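PDB 5TEA: inorganic pyrophosphatase from Neisseria gonorrhoeae, which probably catalyses the magnesium-dependent hydrolysis of inorganic pyrophosphate to two phosphate ions as a homohexamer in the cytoplasm. Local coordinates for residues D77-L82 / K172-S177; M103-D108 / D112-C117; L16-V21 / E176-W181; K141-H146 / E162-A167. All coordinates share one frame; numbering follows the deposited sequence.

Contact 1 of 4, residues D77-L82 / K172-S177; sequences DELDVL and KVIKES. With CA (calcium ion), chain I.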
loop_
_atom_site.group_PDB
_atom_site.type_symbol
_atom_site.label_atom_id
_atom_site.label_comp_id
_atom_site.label_asym_id
_atom_site.label_seq_id
_atom_site.Cartn_x
_atom_site.Cartn_y
_atom_site.Cartn_z
ATOM N N ASP B 77 28.813 -18.622 -1.407
ATOM C CA ASP B 77 27.668 -17.741 -1.224
ATOM C C ASP B 77 28.068 -16.505 -0.411
ATOM O O ASP B 77 28.897 -16.577 0.494
ATOM C CB ASP B 77 26.566 -18.517 -0.488
ATOM C CG ASP B 77 25.161 -18.116 -0.900
ATOM O OD1 ASP B 77 24.999 -17.283 -1.822
ATOM O OD2 ASP B 77 24.211 -18.656 -0.286
ATOM N N GLU B 78 27.469 -15.363 -0.727
ATOM C CA GLU B 78 27.666 -14.187 0.117
ATOM C C GLU B 78 26.971 -14.379 1.468
ATOM O O GLU B 78 25.966 -15.087 1.575
ATOM C CB GLU B 78 27.141 -12.929 -0.576
ATOM N N LEU B 79 27.546 -13.781 2.513
ATOM C CA LEU B 79 26.997 -13.935 3.862
ATOM C C LEU B 79 25.712 -13.128 3.977
ATOM O O LEU B 79 25.727 -11.909 3.784
ATOM C CB LEU B 79 28.013 -13.483 4.916
ATOM C CG LEU B 79 27.588 -13.556 6.388
ATOM C CD1 LEU B 79 27.014 -14.919 6.728
ATOM C CD2 LEU B 79 28.795 -13.237 7.310
ATOM N N ASP B 80 24.602 -13.807 4.267
ATOM C CA ASP B 80 23.287 -13.189 4.219
ATOM C C ASP B 80 22.985 -12.438 5.510
ATOM O O ASP B 80 23.577 -12.692 6.563
ATOM C CB ASP B 80 22.196 -14.229 3.995
ATOM C CG ASP B 80 22.472 -15.118 2.820
ATOM O OD1 ASP B 80 22.774 -14.611 1.712
ATOM O OD2 ASP B 80 22.359 -16.337 3.025
ATOM N N VAL B 81 22.041 -11.501 5.411
ATOM C CA VAL B 81 21.636 -10.632 6.513
ATOM C C VAL B 81 20.117 -10.591 6.590
ATOM O O VAL B 81 19.449 -10.366 5.573
ATOM C CB VAL B 81 22.175 -9.197 6.352
ATOM C CG1 VAL B 81 21.656 -8.297 7.493
ATOM C CG2 VAL B 81 23.700 -9.194 6.329
ATOM N N LEU B 82 19.582 -10.818 7.794
ATOM C CA LEU B 82 18.199 -10.523 8.142
ATOM C C LEU B 82 18.190 -9.160 8.832
ATOM O O LEU B 82 18.673 -9.031 9.958
ATOM C CB LEU B 82 17.634 -11.615 9.053
ATOM C CG LEU B 82 17.824 -13.049 8.525
ATOM C CD1 LEU B 82 17.173 -14.065 9.460
ATOM C CD2 LEU B 82 17.235 -13.188 7.108
ATOM N N LYS B 172 32.040 -13.921 15.024
ATOM C CA LYS B 172 32.963 -14.968 14.618
ATOM C C LYS B 172 32.616 -15.477 13.226
ATOM O O LYS B 172 33.505 -15.685 12.392
ATOM C CB LYS B 172 32.944 -16.100 15.642
ATOM C CG LYS B 172 33.877 -17.251 15.305
ATOM C CD LYS B 172 33.818 -18.334 16.369
ATOM C CE LYS B 172 32.421 -18.932 16.461
ATOM N NZ LYS B 172 31.956 -19.498 15.156
ATOM N N VAL B 173 31.323 -15.660 12.957
ATOM C CA VAL B 173 30.869 -16.075 11.627
ATOM C C VAL B 173 31.288 -15.055 10.576
ATOM O O VAL B 173 31.812 -15.414 9.517
ATOM C CB VAL B 173 29.348 -16.288 11.632
ATOM C CG1 VAL B 173 28.814 -16.508 10.198
ATOM C CG2 VAL B 173 28.982 -17.450 12.553
ATOM N N ILE B 174 31.081 -13.764 10.861
ATOM C CA ILE B 174 31.479 -12.715 9.919
ATOM C C ILE B 174 32.980 -12.772 9.658
ATOM O O ILE B 174 33.426 -12.744 8.505
ATOM C CB ILE B 174 31.044 -11.326 10.430
ATOM C CG1 ILE B 174 29.513 -11.225 10.468
ATOM C CG2 ILE B 174 31.599 -10.244 9.530
ATOM C CD1 ILE B 174 28.978 -10.000 11.278
ATOM N N LYS B 175 33.785 -12.860 10.724
ATOM C CA LYS B 175 35.236 -12.870 10.546
ATOM C C LYS B 175 35.702 -14.091 9.753
ATOM O O LYS B 175 36.647 -14.003 8.957
ATOM C CB LYS B 175 35.930 -12.803 11.908
ATOM C CG LYS B 175 35.785 -11.446 12.580
ATOM C CD LYS B 175 36.546 -11.394 13.885
ATOM C CE LYS B 175 37.192 -10.040 14.057
ATOM N NZ LYS B 175 37.985 -9.936 15.317
ATOM N N GLU B 176 35.060 -15.240 9.959
ATOM C CA GLU B 176 35.384 -16.413 9.151
ATOM C C GLU B 176 35.061 -16.177 7.680
ATOM O O GLU B 176 35.794 -16.634 6.791
ATOM C CB GLU B 176 34.629 -17.634 9.675
ATOM C CG GLU B 176 35.152 -18.156 11.014
ATOM C CD GLU B 176 34.205 -19.147 11.670
ATOM O OE1 GLU B 176 33.084 -19.346 11.150
ATOM O OE2 GLU B 176 34.577 -19.720 12.714
ATOM N N SER B 177 33.953 -15.486 7.405
ATOM C CA SER B 177 33.562 -15.223 6.026
ATOM C C SER B 177 34.431 -14.153 5.378
ATOM O O SER B 177 34.641 -14.188 4.159
ATOM C CB SER B 177 32.090 -14.825 5.980
ATOM O OG SER B 177 31.326 -15.772 6.696
HETATM CA CA CA I . 24.627 -17.476 2.206
HETATM O O HOH W 1 25.084 -16.838 4.474
HETATM O O HOH W 2 22.911 -17.467 1.180
#

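Contact 2 of 4, residues M103-D108 / D112-C117; sequences MKFVDD and DDKIVC. With CA (calcium ion), chain I.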
loop_
_atom_site.group_PDB
_atom_site.type_symbol
_atom_site.label_atom_id
_atom_site.label_comp_id
_atom_site.label_asym_id
_atom_site.label_seq_id
_atom_site.Cartn_x
_atom_site.Cartn_y
_atom_site.Cartn_z
ATOM N N MET B 103 21.309 -16.282 13.003
ATOM C CA MET B 103 20.486 -17.462 12.798
ATOM C C MET B 103 21.380 -18.533 12.178
ATOM O O MET B 103 21.749 -18.422 11.009
ATOM C CB MET B 103 19.294 -17.135 11.893
ATOM C CG MET B 103 18.301 -18.266 11.808
ATOM S SD MET B 103 16.943 -17.878 10.684
ATOM C CE MET B 103 17.720 -18.210 9.108
ATOM N N LYS B 104 21.770 -19.544 12.975
ATOM C CA LYS B 104 22.538 -20.656 12.432
ATOM C C LYS B 104 21.620 -21.541 11.602
ATOM O O LYS B 104 20.585 -22.004 12.091
ATOM C CB LYS B 104 23.183 -21.478 13.550
ATOM C CG LYS B 104 24.207 -20.692 14.351
ATOM C CD LYS B 104 25.448 -20.396 13.528
ATOM C CE LYS B 104 26.258 -21.665 13.286
ATOM N NZ LYS B 104 27.568 -21.421 12.619
ATOM N N PHE B 105 22.009 -21.800 10.357
ATOM C CA PHE B 105 21.050 -22.320 9.390
ATOM C C PHE B 105 21.760 -23.250 8.424
ATOM O O PHE B 105 22.877 -22.973 7.979
ATOM C CB PHE B 105 20.380 -21.165 8.645
ATOM C CG PHE B 105 19.267 -21.576 7.722
ATOM C CD1 PHE B 105 18.114 -22.167 8.213
ATOM C CD2 PHE B 105 19.359 -21.316 6.367
ATOM C CE1 PHE B 105 17.078 -22.536 7.345
ATOM C CE2 PHE B 105 18.326 -21.660 5.488
ATOM C CZ PHE B 105 17.186 -22.269 5.983
ATOM N N VAL B 106 21.093 -24.348 8.096
ATOM C CA VAL B 106 21.597 -25.313 7.137
ATOM C C VAL B 106 20.597 -25.371 5.998
ATOM O O VAL B 106 19.390 -25.518 6.230
ATOM C CB VAL B 106 21.809 -26.695 7.780
ATOM C CG1 VAL B 106 22.206 -27.718 6.723
ATOM C CG2 VAL B 106 22.890 -26.590 8.867
ATOM N N ASP B 107 21.098 -25.224 4.780
ATOM C CA ASP B 107 20.278 -25.155 3.571
ATOM C C ASP B 107 20.923 -26.094 2.571
ATOM O O ASP B 107 22.069 -25.869 2.162
ATOM C CB ASP B 107 20.234 -23.718 3.037
ATOM C CG ASP B 107 19.242 -23.526 1.898
ATOM O OD1 ASP B 107 18.822 -24.507 1.261
ATOM O OD2 ASP B 107 18.888 -22.356 1.632
ATOM N N ASP B 108 20.212 -27.166 2.215
ATOM C CA ASP B 108 20.649 -28.102 1.174
ATOM C C ASP B 108 22.011 -28.723 1.489
ATOM O O ASP B 108 22.836 -28.951 0.598
ATOM C CB ASP B 108 20.657 -27.427 -0.204
ATOM C CG ASP B 108 20.672 -28.431 -1.346
ATOM O OD1 ASP B 108 20.020 -29.504 -1.231
ATOM O OD2 ASP B 108 21.328 -28.147 -2.373
ATOM N N ASP B 112 24.546 -22.120 5.957
ATOM C CA ASP B 112 24.059 -20.904 5.301
ATOM C C ASP B 112 23.540 -19.932 6.363
ATOM O O ASP B 112 22.383 -19.519 6.358
ATOM C CB ASP B 112 22.981 -21.240 4.274
ATOM C CG ASP B 112 22.665 -20.073 3.356
ATOM O OD1 ASP B 112 23.534 -19.196 3.192
ATOM O OD2 ASP B 112 21.542 -20.022 2.815
ATOM N N ASP B 113 24.424 -19.559 7.289
ATOM C CA ASP B 113 24.046 -18.712 8.415
ATOM C C ASP B 113 23.599 -17.340 7.934
ATOM O O ASP B 113 24.022 -16.861 6.879
ATOM C CB ASP B 113 25.223 -18.530 9.383
ATOM C CG ASP B 113 25.683 -19.830 10.010
ATOM O OD1 ASP B 113 24.858 -20.761 10.130
ATOM O OD2 ASP B 113 26.877 -19.915 10.406
ATOM N N LYS B 114 22.778 -16.680 8.751
ATOM C CA LYS B 114 22.258 -15.356 8.435
ATOM C C LYS B 114 22.432 -14.449 9.646
ATOM O O LYS B 114 21.955 -14.767 10.740
ATOM C CB LYS B 114 20.791 -15.453 7.990
ATOM C CG LYS B 114 20.618 -16.578 6.954
ATOM C CD LYS B 114 19.431 -16.419 6.051
ATOM C CE LYS B 114 19.235 -17.700 5.244
ATOM N NZ LYS B 114 20.405 -17.978 4.361
ATOM N N ILE B 115 23.157 -13.358 9.460
ATOM C CA ILE B 115 23.418 -12.401 10.539
ATOM C C ILE B 115 22.158 -11.581 10.753
ATOM O O ILE B 115 21.543 -11.126 9.783
ATOM C CB ILE B 115 24.607 -11.496 10.177
ATOM C CG1 ILE B 115 25.796 -12.337 9.690
ATOM C CG2 ILE B 115 25.026 -10.626 11.373
ATOM C CD1 ILE B 115 26.274 -13.343 10.758
ATOM N N VAL B 116 21.747 -11.413 12.014
ATOM C CA VAL B 116 20.560 -10.623 12.345
ATOM C C VAL B 116 21.016 -9.214 12.698
ATOM O O VAL B 116 21.910 -9.032 13.537
ATOM C CB VAL B 116 19.761 -11.252 13.498
ATOM C CG1 VAL B 116 18.445 -10.485 13.690
ATOM C CG2 VAL B 116 19.507 -12.735 13.245
ATOM N N CYS B 117 20.431 -8.220 12.035
ATOM C CA CYS B 117 20.879 -6.840 12.166
ATOM C C CYS B 117 19.682 -5.917 12.300
ATOM O O CYS B 117 18.564 -6.252 11.890
ATOM C CB CYS B 117 21.697 -6.376 10.945
ATOM S SG CYS B 117 23.292 -7.173 10.725
HETATM CA CA CA I . 24.627 -17.476 2.206
HETATM O O HOH W 3 19.031 -19.781 2.543
HETATM O O HOH W 1 25.084 -16.838 4.474
HETATM O O HOH W 2 22.911 -17.467 1.180
#

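Contact 3 of 4, residues L16-V21 / E176-W181; sequences LTPGDV and ESIERW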
loop_
_atom_site.group_PDB
_atom_site.type_symbol
_atom_site.label_atom_id
_atom_site.label_comp_id
_atom_site.label_asym_id
_atom_site.label_seq_id
_atom_site.Cartn_x
_atom_site.Cartn_y
_atom_site.Cartn_z
ATOM N N LEU B 16 32.555 -0.932 -0.891
ATOM C CA LEU B 16 32.226 -1.144 0.508
ATOM C C LEU B 16 33.063 -2.274 1.077
ATOM O O LEU B 16 33.282 -3.295 0.415
ATOM C CB LEU B 16 30.746 -1.498 0.685
ATOM C CG LEU B 16 29.707 -0.390 0.769
ATOM C CD1 LEU B 16 28.295 -0.998 0.788
ATOM C CD2 LEU B 16 29.963 0.456 1.996
ATOM N N THR B 17 33.504 -2.096 2.303
ATOM C CA THR B 17 34.102 -3.142 3.109
ATOM C C THR B 17 33.067 -3.687 4.078
ATOM O O THR B 17 31.956 -3.155 4.182
ATOM C CB THR B 17 35.303 -2.586 3.868
ATOM O OG1 THR B 17 34.843 -1.652 4.850
ATOM C CG2 THR B 17 36.262 -1.904 2.912
ATOM N N PRO B 18 33.382 -4.763 4.814
ATOM C CA PRO B 18 32.432 -5.231 5.835
ATOM C C PRO B 18 32.193 -4.225 6.942
ATOM O O PRO B 18 31.186 -4.340 7.646
ATOM C CB PRO B 18 33.087 -6.510 6.377
ATOM C CG PRO B 18 33.963 -6.971 5.272
ATOM C CD PRO B 18 34.497 -5.716 4.644
ATOM N N GLY B 19 33.096 -3.266 7.149
ATOM C CA GLY B 19 32.895 -2.299 8.217
ATOM C C GLY B 19 33.531 -2.702 9.538
ATOM O O GLY B 19 34.507 -3.462 9.565
ATOM N N ASP B 20 32.975 -2.210 10.648
ATOM C CA ASP B 20 33.594 -2.339 11.974
ATOM C C ASP B 20 33.061 -3.597 12.657
ATOM O O ASP B 20 32.218 -3.547 13.554
ATOM C CB ASP B 20 33.322 -1.087 12.812
ATOM C CG ASP B 20 34.025 -1.109 14.168
ATOM O OD1 ASP B 20 34.741 -2.080 14.477
ATOM O OD2 ASP B 20 33.852 -0.142 14.936
ATOM N N VAL B 21 33.588 -4.751 12.232
ATOM C CA VAL B 21 33.075 -6.028 12.729
ATOM C C VAL B 21 33.247 -6.120 14.238
ATOM O O VAL B 21 32.310 -6.467 14.967
ATOM C CB VAL B 21 33.762 -7.203 12.011
ATOM C CG1 VAL B 21 33.194 -8.525 12.515
ATOM C CG2 VAL B 21 33.590 -7.066 10.507
ATOM N N GLU B 176 35.060 -15.240 9.959
ATOM C CA GLU B 176 35.384 -16.413 9.151
ATOM C C GLU B 176 35.061 -16.177 7.680
ATOM O O GLU B 176 35.794 -16.634 6.791
ATOM C CB GLU B 176 34.629 -17.634 9.675
ATOM C CG GLU B 176 35.152 -18.156 11.014
ATOM C CD GLU B 176 34.205 -19.147 11.670
ATOM O OE1 GLU B 176 33.084 -19.346 11.150
ATOM O OE2 GLU B 176 34.577 -19.720 12.714
ATOM N N SER B 177 33.953 -15.486 7.405
ATOM C CA SER B 177 33.562 -15.223 6.026
ATOM C C SER B 177 34.431 -14.153 5.378
ATOM O O SER B 177 34.641 -14.188 4.159
ATOM C CB SER B 177 32.090 -14.825 5.980
ATOM O OG SER B 177 31.326 -15.772 6.696
ATOM N N ILE B 178 34.955 -13.212 6.168
ATOM C CA ILE B 178 35.936 -12.270 5.637
ATOM C C ILE B 178 37.199 -13.005 5.211
ATOM O O ILE B 178 37.803 -12.688 4.179
ATOM C CB ILE B 178 36.235 -11.175 6.677
ATOM C CG1 ILE B 178 34.992 -10.298 6.886
ATOM C CG2 ILE B 178 37.488 -10.362 6.292
ATOM C CD1 ILE B 178 35.141 -9.282 7.992
ATOM N N GLU B 179 37.617 -13.999 5.999
ATOM C CA GLU B 179 38.827 -14.738 5.662
ATOM C C GLU B 179 38.658 -15.477 4.342
ATOM O O GLU B 179 39.550 -15.441 3.486
ATOM C CB GLU B 179 39.179 -15.705 6.790
ATOM N N ARG B 180 37.515 -16.142 4.151
ATOM C CA ARG B 180 37.270 -16.839 2.888
ATOM C C ARG B 180 37.322 -15.878 1.710
ATOM O O ARG B 180 37.923 -16.184 0.676
ATOM C CB ARG B 180 35.913 -17.542 2.912
ATOM C CG ARG B 180 35.850 -18.744 3.798
ATOM C CD ARG B 180 34.470 -19.364 3.761
ATOM N NE ARG B 180 34.254 -20.132 4.974
ATOM C CZ ARG B 180 33.394 -19.798 5.922
ATOM N NH1 ARG B 180 32.632 -18.725 5.780
ATOM N NH2 ARG B 180 33.285 -20.551 7.008
ATOM N N TRP B 181 36.686 -14.713 1.847
ATOM C CA TRP B 181 36.704 -13.729 0.771
ATOM C C TRP B 181 38.129 -13.319 0.439
ATOM O O TRP B 181 38.507 -13.248 -0.736
ATOM C CB TRP B 181 35.876 -12.499 1.149
ATOM C CG TRP B 181 36.092 -11.360 0.191
ATOM C CD1 TRP B 181 37.096 -10.425 0.228
ATOM C CD2 TRP B 181 35.298 -11.043 -0.952
ATOM N NE1 TRP B 181 36.968 -9.547 -0.819
ATOM C CE2 TRP B 181 35.870 -9.902 -1.558
ATOM C CE3 TRP B 181 34.147 -11.597 -1.515
ATOM C CZ2 TRP B 181 35.337 -9.318 -2.704
ATOM C CZ3 TRP B 181 33.617 -11.012 -2.656
ATOM C CH2 TRP B 181 34.215 -9.886 -3.238
#

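Contact 4 of 4, residues K141-H146 / E162-A167; sequences KQIEFH and ESWGGA. Unlike the reference sequence in segment 162-167: G166 (reference Asp).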
loop_
_atom_site.group_PDB
_atom_site.type_symbol
_atom_site.label_atom_id
_atom_site.label_comp_id
_atom_site.label_asym_id
_atom_site.label_seq_id
_atom_site.Cartn_x
_atom_site.Cartn_y
_atom_site.Cartn_z
ATOM N N LYS B 141 10.287 -16.594 16.519
ATOM C CA LYS B 141 9.665 -17.869 16.162
ATOM C C LYS B 141 9.070 -17.834 14.755
ATOM O O LYS B 141 9.065 -18.863 14.058
ATOM C CB LYS B 141 8.584 -18.238 17.177
ATOM C CG LYS B 141 9.068 -18.375 18.606
ATOM C CD LYS B 141 8.439 -19.581 19.297
ATOM C CE LYS B 141 6.978 -19.769 18.888
ATOM N NZ LYS B 141 6.358 -21.018 19.450
ATOM N N GLN B 142 8.554 -16.676 14.328
ATOM C CA GLN B 142 8.025 -16.551 12.967
ATOM C C GLN B 142 9.143 -16.639 11.934
ATOM O O GLN B 142 8.993 -17.290 10.893
ATOM C CB GLN B 142 7.267 -15.227 12.797
ATOM C CG GLN B 142 5.972 -15.111 13.570
ATOM C CD GLN B 142 5.223 -13.830 13.234
ATOM O OE1 GLN B 142 4.874 -13.587 12.070
ATOM N NE2 GLN B 142 4.973 -13.005 14.245
ATOM N N ILE B 143 10.275 -15.988 12.211
ATOM C CA ILE B 143 11.416 -16.063 11.310
ATOM C C ILE B 143 11.918 -17.493 11.232
ATOM O O ILE B 143 12.264 -17.992 10.157
ATOM C CB ILE B 143 12.536 -15.113 11.784
ATOM C CG1 ILE B 143 12.061 -13.650 11.763
ATOM C CG2 ILE B 143 13.787 -15.304 10.925
ATOM C CD1 ILE B 143 13.065 -12.690 12.377
ATOM N N GLU B 144 11.967 -18.169 12.380
ATOM C CA GLU B 144 12.390 -19.564 12.404
ATOM C C GLU B 144 11.457 -20.420 11.565
ATOM O O GLU B 144 11.909 -21.248 10.764
ATOM C CB GLU B 144 12.436 -20.073 13.843
ATOM C CG GLU B 144 12.988 -21.492 13.977
ATOM C CD GLU B 144 13.240 -21.886 15.421
ATOM O OE1 GLU B 144 13.610 -21.009 16.228
ATOM O OE2 GLU B 144 13.061 -23.073 15.754
ATOM N N PHE B 145 10.147 -20.231 11.731
ATOM C CA PHE B 145 9.206 -21.031 10.950
ATOM C C PHE B 145 9.386 -20.781 9.463
ATOM O O PHE B 145 9.376 -21.728 8.657
ATOM C CB PHE B 145 7.761 -20.738 11.364
ATOM C CG PHE B 145 6.744 -21.612 10.649
ATOM C CD1 PHE B 145 6.318 -21.297 9.363
ATOM C CD2 PHE B 145 6.238 -22.753 11.258
ATOM C CE1 PHE B 145 5.412 -22.105 8.700
ATOM C CE2 PHE B 145 5.316 -23.567 10.600
ATOM C CZ PHE B 145 4.903 -23.235 9.321
ATOM N N HIS B 146 9.526 -19.510 9.079
ATOM C CA HIS B 146 9.715 -19.161 7.678
ATOM C C HIS B 146 10.874 -19.939 7.077
ATOM O O HIS B 146 10.730 -20.591 6.039
ATOM C CB HIS B 146 9.952 -17.649 7.517
ATOM C CG HIS B 146 10.296 -17.255 6.113
ATOM N ND1 HIS B 146 9.343 -17.082 5.129
ATOM C CD2 HIS B 146 11.493 -17.078 5.507
ATOM C CE1 HIS B 146 9.940 -16.777 3.989
ATOM N NE2 HIS B 146 11.247 -16.786 4.189
ATOM N N GLU B 162 19.223 -24.210 13.186
ATOM C CA GLU B 162 19.868 -25.058 14.180
ATOM C C GLU B 162 19.917 -24.415 15.553
ATOM O O GLU B 162 19.832 -25.127 16.561
ATOM C CB GLU B 162 21.297 -25.389 13.751
ATOM C CG GLU B 162 21.393 -26.068 12.398
ATOM C CD GLU B 162 20.952 -27.526 12.429
ATOM O OE1 GLU B 162 20.488 -28.002 13.484
ATOM O OE2 GLU B 162 21.075 -28.203 11.391
ATOM N N SER B 163 20.045 -23.092 15.602
ATOM C CA SER B 163 20.136 -22.352 16.854
ATOM C C SER B 163 20.136 -20.870 16.531
ATOM O O SER B 163 20.322 -20.457 15.383
ATOM C CB SER B 163 21.395 -22.703 17.643
ATOM O OG SER B 163 22.553 -22.223 16.975
ATOM N N TRP B 164 19.944 -20.076 17.579
ATOM C CA TRP B 164 20.042 -18.627 17.518
ATOM C C TRP B 164 21.233 -18.223 18.369
ATOM O O TRP B 164 21.304 -18.599 19.543
ATOM C CB TRP B 164 18.764 -17.978 18.028
ATOM C CG TRP B 164 17.605 -18.198 17.121
ATOM C CD1 TRP B 164 16.658 -19.167 17.223
ATOM C CD2 TRP B 164 17.260 -17.414 15.975
ATOM N NE1 TRP B 164 15.730 -19.032 16.211
ATOM C CE2 TRP B 164 16.083 -17.969 15.428
ATOM C CE3 TRP B 164 17.832 -16.303 15.355
ATOM C CZ2 TRP B 164 15.470 -17.448 14.305
ATOM C CZ3 TRP B 164 17.217 -15.784 14.234
ATOM C CH2 TRP B 164 16.052 -16.353 13.721
ATOM N N GLY B 165 22.175 -17.503 17.766
ATOM C CA GLY B 165 23.411 -17.145 18.444
ATOM C C GLY B 165 23.442 -15.663 18.753
ATOM O O GLY B 165 22.735 -14.883 18.107
ATOM N N GLY B 166 24.255 -15.255 19.728
ATOM C CA GLY B 166 24.351 -13.857 20.087
ATOM C C GLY B 166 25.317 -13.120 19.176
ATOM O O GLY B 166 25.847 -13.665 18.206
ATOM N N ALA B 167 25.555 -11.849 19.510
ATOM C CA ALA B 167 26.351 -11.003 18.627
ATOM C C ALA B 167 27.806 -11.451 18.565
ATOM O O ALA B 167 28.458 -11.284 17.525
ATOM C CB ALA B 167 26.272 -9.538 19.063
#

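Contact 1 of 4, residues D77-L82 / K172-S177
V173, I174 and S177, three residues of the C-terminal helix, receive the single side chain of L79. Here the helix packs on the β-barrel of a soluble inorganic pyrophosphatase, just where the acidic metal-binding loop runs into strand 80-83. L79 extends toward the helix because its CG stands anti to the backbone N (chi1 179°), and its two methyl branches then part company. At V173, methyl CG1 comes within 4.2 Å of L79 CD1, the looser of the contacts. I174 is met by the other branch: I174 CG1 is 3.8 Å from L79 CD2, which also rests against I174 CA. K175 turns away and pairs its charge with D22. One turn on from V173, the OG of S177 lies 3.6 Å from L79 CD2. That hydroxyl is already engaged, donating to V173 O at 2.9 Å from above the carbonyl plane, while S177 N reaches the same oxygen from the opposite face. A polar atom thus sits buried beside a leucine methyl with its hydrogen bond closed inside the helix. On either side of L79 in the chain, E78 and D80 belong to the calcium site, which D73, D112 and two waters complete: E78 O is 2.8 Å from the ion, D77 OD2 also 2.8 Å, and D80 OD2 2.7 Å.

Contact 2 of 4, residues M103-D108 / D112-C117
M103 and K114 form an antiparallel hydrogen-bonded pair close to the turn of the β-hairpin formed by strands 94-107 and 110-119; residues 103-107 and 114-117 run at 154° to each other. M103 N gives its hydrogen to K114 O at 2.8 Å, and K114 N returns one to M103 O at 3.0 Å. Farther toward the turn D112 N bonds to F105 O at 2.8 Å, but the strand opposite F105 N offers a side chain instead of a carbonyl: D113 OD1 takes that N-H at 3.0 Å. The other oxygen of D113 faces K104. With its chain folded at chi2 and chi3, K104 curls back alongside D113 and sets NZ 2.8 Å from D113 OD2, on the syn side and 27° out of plane, a salt bridge. M103 CE lies beside the CG and CD of K114, and K114 CE comes 3.8 Å from CD2 of F105. D112 puts OD1 on the calcium at 2.3 Å; its OD2 is in a salt bridge with K114 NZ at 2.8 Å, weak as a hydrogen bond, and NZ also donates to D112 O. A water lies between D112 OD2 and D107 OD2, apparently bridging them. Strand 159-165 pairs along the far side of strand 94-107, strand 80-83 runs parallel to strand 110-119, and V173 of helix 167-183 packs on D113 and I115.

Contact 3 of 4, residues L16-V21 / E176-W181
The pyrrolidine ring of P18 meets I178 through its CB and CG corner, both atoms 3.8 Å from I178 CD1; two residues farther along the helix, the guanidinium of R180 has E176 O 3.8 Å above one face, offset toward the rim. The ring and the isoleucine chain lie at a slant, and I178 CG1 touches P18 CG as well. V21 approaches the same methyl from another direction, its CG2 at 3.7 Å from I178 CD1, the two side chains sliding past each other head to tail. I178 carries its CG1 beside the backbone N (chi1 -67°) with the chain then extended, which sends CD1 in between proline and valine. The loop bends to offer both residues: G19 adopts phi/psi angles at which a CB would collide with the preceding carbonyl oxygen, and D20 centres an inverse gamma turn, marked by a weak bond from V21 N to G19 O. This small apolar contact ties the N-terminal segment around short strand 19-20 to the C-terminal helix 167-183, away from the catalytic site. V21 also packs on I174 and K175, P18 pairs through its backbone with N27 of strand 25-32, and L16 reaches L46 of a neighbouring subunit.

Contact 4 of 4, residues K141-H146 / E162-A167
E144 on helix 137-149 and W164 near the end of strand 159-165 have the closest backbones here, yet their CA atoms stay 9.3 Å apart, a gap that side chains must bridge. The indole does most of it. W164 NE1 donates to E144 OE1 at 2.9 Å, nearly straight at 164°, and the acceptor oxygen lies in the plane of the indole ring. Seen from the glutamate the approach is less regular: the hydrogen comes in on the anti side of OE1 and 34° out of the carboxylate plane, so the two flat groups are not coplanar. E144 reaches this far because its CG is anti to the backbone N and the chain runs on extended. On the way it rests its own CB 4.0 Å from W164 CZ2, giving the bond an apolar flank. The far corner of the six-membered ring is taken by I143, whose CG2 sits at the edge of the indole, 3.7 Å from CH2, with the two side chains crossing at about a right angle. In this way helix 137-149 is seated on an outer strand of the barrel sheet, with M103 of the adjoining strand 94-107 packing on both W164 and I143. The other flank of the helix meets further copies of the protein in the hexamer: Q142 OE1 accepts from I58 N of one neighbouring subunit, its NE2 donates to N124 OD1 of another, and F145 stacks edge-to-face on F59 of the first.

Overall arrangement
All four contacts reach the same barrel sheet. Contacts 1 and 2 lie with centres about 8 Å apart and share the calcium ion: strand 80-83 runs beside strand 110-119, and L82 N and O bond to I115 O and C117 N. Contact 2 is likewise about 8 Å from contact 4, through the backbone pairing of K104 with E162 and S163. Contact 3 uses the same helix 167-183 as contact 1 but lies farthest from contact 4, about 22 Å between centres. Along the chain, contact 3 brings the N-terminal segment to the C-terminal helix, overlapping contact 1 at E176 and S177; contact 1 spans contacts 2 and 4, which follow in series. The calcium site lies where contacts 1 and 2 meet.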